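Local coordinates for protein fervidolysin (Fervidobacterium pennivorans, PDB 1R6V) that degrades keratin into peptides as a subtilisin-like serine protease, allowing the bacterium to grow on native feathers, at residues 312-320 with 331-342. The protein carries 1 engineered substitution. Sequence-based numbering, arbitrary orientation.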
ATOM      1  N   GLY A 312      -6.104  -6.125  -6.322  1.00 11.66           N
ATOM      2  CA  GLY A 312      -7.207  -5.528  -7.042  1.00 11.52           C
ATOM      3  C   GLY A 312      -6.854  -4.577  -8.171  1.00 11.35           C
ATOM      4  O   GLY A 312      -7.674  -4.350  -9.070  1.00 12.93           O
ATOM      5  N   VAL A 313      -5.664  -3.987  -8.116  1.00 10.83           N
ATOM      6  CA  VAL A 313      -5.263  -3.064  -9.167  1.00 12.37           C
ATOM      7  C   VAL A 313      -4.926  -3.845 -10.428  1.00 12.18           C
ATOM      8  O   VAL A 313      -4.723  -5.059 -10.378  1.00 13.67           O
ATOM      9  CB  VAL A 313      -4.015  -2.234  -8.779  1.00 12.46           C
ATOM     10  CG1 VAL A 313      -4.248  -1.533  -7.455  1.00 13.70           C
ATOM     11  CG2 VAL A 313      -2.790  -3.102  -8.731  1.00 16.50           C
ATOM     12  N   ILE A 314      -4.911  -3.145 -11.555  1.00 10.95           N
ATOM     13  CA  ILE A 314      -4.550  -3.751 -12.832  1.00  8.88           C
ATOM     14  C   ILE A 314      -3.112  -3.292 -13.075  1.00  9.98           C
ATOM     15  O   ILE A 314      -2.877  -2.132 -13.423  1.00 10.04           O
ATOM     16  CB  ILE A 314      -5.420  -3.238 -13.985  1.00 10.58           C
ATOM     17  CG1 ILE A 314      -6.893  -3.589 -13.734  1.00 11.00           C
ATOM     18  CG2 ILE A 314      -4.942  -3.839 -15.298  1.00 11.54           C
ATOM     19  CD1 ILE A 314      -7.833  -3.204 -14.891  1.00 12.38           C
ATOM     20  N   GLN A 315      -2.151  -4.191 -12.883  1.00 10.07           N
ATOM     21  CA  GLN A 315      -0.739  -3.833 -13.072  1.00 11.75           C
ATOM     22  C   GLN A 315      -0.346  -4.049 -14.535  1.00 10.83           C
ATOM     23  O   GLN A 315      -0.640  -5.090 -15.112  1.00 10.94           O
ATOM     24  CB  GLN A 315       0.141  -4.662 -12.135  1.00 14.27           C
ATOM     25  CG  GLN A 315       1.605  -4.261 -12.196  1.00 19.38           C
ATOM     26  CD  GLN A 315       2.468  -5.010 -11.183  1.00 22.05           C
ATOM     27  OE1 GLN A 315       1.973  -5.508 -10.173  1.00 24.87           O
ATOM     28  NE2 GLN A 315       3.766  -5.073 -11.449  1.00 26.52           N
ATOM     29  N   VAL A 316       0.327  -3.063 -15.124  1.00  9.33           N
ATOM     30  CA  VAL A 316       0.662  -3.099 -16.541  1.00 10.90           C
ATOM     31  C   VAL A 316       2.144  -3.113 -16.879  1.00 12.08           C
ATOM     32  O   VAL A 316       2.909  -2.293 -16.374  1.00 12.87           O
ATOM     33  CB  VAL A 316       0.026  -1.873 -17.238  1.00 11.64           C
ATOM     34  CG1 VAL A 316       0.318  -1.866 -18.726  1.00 10.75           C
ATOM     35  CG2 VAL A 316      -1.470  -1.851 -16.964  1.00 12.29           C
ATOM     36  N   ALA A 317       2.537  -4.040 -17.746  1.00 11.62           N
ATOM     37  CA  ALA A 317       3.928  -4.132 -18.176  1.00 13.18           C
ATOM     38  C   ALA A 317       4.125  -3.417 -19.505  1.00 13.78           C
ATOM     39  O   ALA A 317       3.193  -3.259 -20.289  1.00 11.74           O
ATOM     40  CB  ALA A 317       4.328  -5.589 -18.317  1.00 11.33           C
ATOM     41  N   ALA A 318       5.361  -2.999 -19.768  1.00 10.44           N
ATOM     42  CA  ALA A 318       5.686  -2.309 -21.013  1.00 13.20           C
ATOM     43  C   ALA A 318       6.122  -3.308 -22.085  1.00 13.28           C
ATOM     44  O   ALA A 318       6.954  -4.179 -21.821  1.00 14.82           O
ATOM     45  CB  ALA A 318       6.801  -1.312 -20.761  1.00 14.11           C
ATOM     46  N   LEU A 319       5.554  -3.174 -23.280  1.00 13.66           N
ATOM     47  CA  LEU A 319       5.898  -4.054 -24.395  1.00 13.78           C
ATOM     48  C   LEU A 319       6.594  -3.292 -25.517  1.00 12.84           C
ATOM     49  O   LEU A 319       6.277  -2.141 -25.811  1.00 12.09           O
ATOM     50  CB  LEU A 319       4.639  -4.727 -24.960  1.00 13.78           C
ATOM     51  CG  LEU A 319       3.853  -5.632 -24.010  1.00 12.87           C
ATOM     52  CD1 LEU A 319       2.655  -6.234 -24.753  1.00 13.56           C
ATOM     53  CD2 LEU A 319       4.776  -6.760 -23.505  1.00 14.92           C
ATOM     54  N   ASP A 320       7.543  -3.974 -26.151  1.00 15.21           N
ATOM     55  CA  ASP A 320       8.308  -3.435 -27.267  1.00 17.27           C
ATOM     56  C   ASP A 320       7.956  -4.392 -28.418  1.00 17.29           C
ATOM     57  O   ASP A 320       7.258  -5.385 -28.220  1.00 15.58           O
ATOM     58  CB  ASP A 320       9.799  -3.528 -26.891  1.00 16.23           C
ATOM     59  CG  ASP A 320      10.736  -2.892 -27.915  1.00 21.10           C
ATOM     60  OD1 ASP A 320      10.278  -2.194 -28.840  1.00 20.87           O
ATOM     61  OD2 ASP A 320      11.965  -3.093 -27.769  1.00 23.81           O
ATOM     62  N   PHE A 331      13.042  -3.103 -19.017  1.00 37.95           N
ATOM     63  CA  PHE A 331      13.075  -2.288 -17.815  1.00 36.82           C
ATOM     64  C   PHE A 331      11.796  -2.525 -17.017  1.00 36.30           C
ATOM     65  O   PHE A 331      11.659  -2.051 -15.891  1.00 36.75           O
ATOM     66  CB  PHE A 331      13.189  -0.814 -18.198  1.00 34.93           C
ATOM     67  CG  PHE A 331      12.168  -0.377 -19.215  1.00 34.86           C
ATOM     68  CD1 PHE A 331      10.816  -0.307 -18.881  1.00 33.21           C
ATOM     69  CD2 PHE A 331      12.554  -0.069 -20.515  1.00 34.17           C
ATOM     70  CE1 PHE A 331       9.868   0.064 -19.823  1.00 32.31           C
ATOM     71  CE2 PHE A 331      11.612   0.303 -21.467  1.00 33.19           C
ATOM     72  CZ  PHE A 331      10.265   0.370 -21.121  1.00 32.63           C
ATOM     73  N   SER A 332      10.862  -3.263 -17.614  1.00 36.11           N
ATOM     74  CA  SER A 332       9.589  -3.572 -16.965  1.00 35.49           C
ATOM     75  C   SER A 332       9.815  -4.616 -15.868  1.00 36.78           C
ATOM     76  O   SER A 332      10.276  -5.729 -16.142  1.00 35.63           O
ATOM     77  CB  SER A 332       8.594  -4.104 -18.008  1.00 35.37           C
ATOM     78  OG  SER A 332       7.254  -3.975 -17.564  1.00 31.25           O
ATOM     79  N   SER A 333       9.487  -4.259 -14.628  1.00 36.85           N
ATOM     80  CA  SER A 333       9.681  -5.174 -13.507  1.00 37.88           C
ATOM     81  C   SER A 333       8.839  -6.440 -13.629  1.00 38.63           C
ATOM     82  O   SER A 333       7.618  -6.380 -13.818  1.00 37.65           O
ATOM     83  CB  SER A 333       9.374  -4.467 -12.191  1.00 38.89           C
ATOM     84  N   ARG A 334       9.513  -7.584 -13.525  1.00 38.89           N
ATOM     85  CA  ARG A 334       8.869  -8.891 -13.608  1.00 39.92           C
ATOM     86  C   ARG A 334       8.190  -9.209 -12.276  1.00 40.15           C
ATOM     87  O   ARG A 334       8.827  -9.179 -11.221  1.00 40.81           O
ATOM     88  CB  ARG A 334       9.914  -9.969 -13.937  1.00 40.64           C
ATOM     89  CG  ARG A 334       9.404 -11.400 -13.821  1.00 42.81           C
ATOM     90  CD  ARG A 334      10.452 -12.434 -14.244  1.00 43.94           C
ATOM     91  NE  ARG A 334       9.935 -13.799 -14.113  1.00 46.15           N
ATOM     92  CZ  ARG A 334      10.545 -14.886 -14.575  1.00 46.20           C
ATOM     93  NH1 ARG A 334      11.709 -14.782 -15.209  1.00 47.78           N
ATOM     94  NH2 ARG A 334       9.988 -16.080 -14.405  1.00 46.98           N
ATOM     95  N   SER A 335       6.898  -9.513 -12.331  1.00 39.45           N
ATOM     96  CA  SER A 335       6.137  -9.825 -11.127  1.00 39.41           C
ATOM     97  C   SER A 335       4.894 -10.638 -11.460  1.00 38.52           C
ATOM     98  O   SER A 335       4.270 -10.451 -12.503  1.00 38.47           O
ATOM     99  CB  SER A 335       5.740  -8.534 -10.404  1.00 39.58           C
ATOM    100  OG  SER A 335       5.079  -7.634 -11.280  1.00 43.58           O
ATOM    101  N   ASP A 336       4.541 -11.557 -10.573  1.00 37.47           N
ATOM    102  CA  ASP A 336       3.365 -12.386 -10.791  1.00 36.37           C
ATOM    103  C   ASP A 336       2.098 -11.538 -10.795  1.00 34.57           C
ATOM    104  O   ASP A 336       1.044 -12.007 -11.222  1.00 34.46           O
ATOM    105  CB  ASP A 336       3.242 -13.427  -9.688  1.00 38.67           C
ATOM    106  CG  ASP A 336       3.271 -12.802  -8.313  1.00 39.31           C
ATOM    107  OD1 ASP A 336       4.379 -12.677  -7.753  1.00 40.40           O
ATOM    108  OD2 ASP A 336       2.191 -12.412  -7.811  1.00 40.10           O
ATOM    109  N   GLY A 337       2.210 -10.300 -10.312  1.00 30.92           N
ATOM    110  CA  GLY A 337       1.061  -9.413 -10.246  1.00 27.14           C
ATOM    111  C   GLY A 337       0.687  -8.732 -11.553  1.00 24.27           C
ATOM    112  O   GLY A 337      -0.373  -8.114 -11.640  1.00 23.80           O
ATOM    113  N   VAL A 338       1.534  -8.841 -12.574  1.00 22.09           N
ATOM    114  CA  VAL A 338       1.241  -8.203 -13.857  1.00 19.64           C
ATOM    115  C   VAL A 338       0.010  -8.815 -14.515  1.00 20.69           C
ATOM    116  O   VAL A 338      -0.063 -10.036 -14.678  1.00 20.10           O
ATOM    117  CB  VAL A 338       2.437  -8.329 -14.839  1.00 21.88           C
ATOM    118  CG1 VAL A 338       2.068  -7.761 -16.200  1.00 20.03           C
ATOM    119  CG2 VAL A 338       3.646  -7.612 -14.276  1.00 22.60           C
ATOM    120  N   SER A 339      -0.953  -7.976 -14.892  1.00 18.10           N
ATOM    121  CA  SER A 339      -2.164  -8.477 -15.550  1.00 19.62           C
ATOM    122  C   SER A 339      -1.964  -8.575 -17.060  1.00 16.96           C
ATOM    123  O   SER A 339      -2.178  -9.633 -17.652  1.00 16.17           O
ATOM    124  CB  SER A 339      -3.378  -7.576 -15.249  1.00 22.02           C
ATOM    125  OG  SER A 339      -3.155  -6.264 -15.721  1.00 33.81           O
ATOM    126  N   VAL A 340      -1.548  -7.472 -17.680  1.00 15.12           N
ATOM    127  CA  VAL A 340      -1.332  -7.435 -19.123  1.00 13.28           C
ATOM    128  C   VAL A 340      -0.200  -6.464 -19.472  1.00 15.52           C
ATOM    129  O   VAL A 340       0.265  -5.693 -18.628  1.00 12.63           O
ATOM    130  CB  VAL A 340      -2.598  -6.947 -19.894  1.00 16.10           C
ATOM    131  CG1 VAL A 340      -3.781  -7.891 -19.635  1.00 16.60           C
ATOM    132  CG2 VAL A 340      -2.956  -5.515 -19.473  1.00 15.48           C
ATOM    133  N   GLY A 341       0.241  -6.532 -20.721  1.00 13.59           N
ATOM    134  CA  GLY A 341       1.264  -5.614 -21.183  1.00 13.51           C
ATOM    135  C   GLY A 341       0.634  -4.746 -22.260  1.00 13.26           C
ATOM    136  O   GLY A 341      -0.420  -5.079 -22.820  1.00 12.73           O
ATOM    137  N   ALA A 342       1.262  -3.615 -22.556  1.00 11.56           N
ATOM    138  CA  ALA A 342       0.749  -2.729 -23.596  1.00 11.45           C
ATOM    139  C   ALA A 342       1.939  -2.016 -24.208  1.00 12.64           C
ATOM    140  O   ALA A 342       3.020  -2.014 -23.624  1.00 11.64           O
ATOM    141  CB  ALA A 342      -0.247  -1.688 -23.004  1.00 12.52           C
TER
HETATM  142  O   HOH W   1      -2.845  -6.763 -11.954  1.00 14.08           O
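Gln315 reaches out as an extended side chain, its CG anti to the backbone N (chi1 -175°), and crosses Val338 at about a right angle. Its amide lies by the type I turn from Ser335 to Val338. Gln315 NE2 gives a weak, bent hydrogen bond to Ser335 OG at 2.9 Å and also meets Val338 CG2. Nearer the backbone, Gln315 CB rests 3.5 Å from Gly337 O. A side chain on Gly337 would come tight against OE1. One water joins Gln315 N, Val313 O and Gly337 O. An alanine in place of Gln315 would probably leave Ser335 OG without this amide partner and open a gap beside Val338.

Gln315 O takes two donors from Ser339. The backbone N gives a fairly straight bond. Ser339 OG, 2.8 Å from Gln315 O, comes from above the carbonyl plane; its position between its own backbone N and carbonyl carbon (chi1 61°) turns it toward Ile314 CG2 as well. Beyond this point strands 314-320 and 338-342 run parallel, as neighbours in the central sheet of the subtilisin-like catalytic domain. Ala317 N bonds to Val340 O, Ala342 N to Ala317 O, and Leu319 N to Ala342 O. Val316 and Ala342 share a face that meets helix 380-397, whose first turn holds Ser381, the probable charge-relay serine.

On the other face Ala317 CB packs 3.8 Å from Val338 CG1. Leu319 CD1 lies 3.5 Å from Gly341 C, and a CB on Gly341 would clash with Leu319 CG. Ser332 OG accepts Ala318 N at 3.1 Å in a nearly straight bond (163°). The Phe331 ring meets Ala318 CB obliquely through CE1, at 3.5 Å. The Phe331 side chain also touches Thr380.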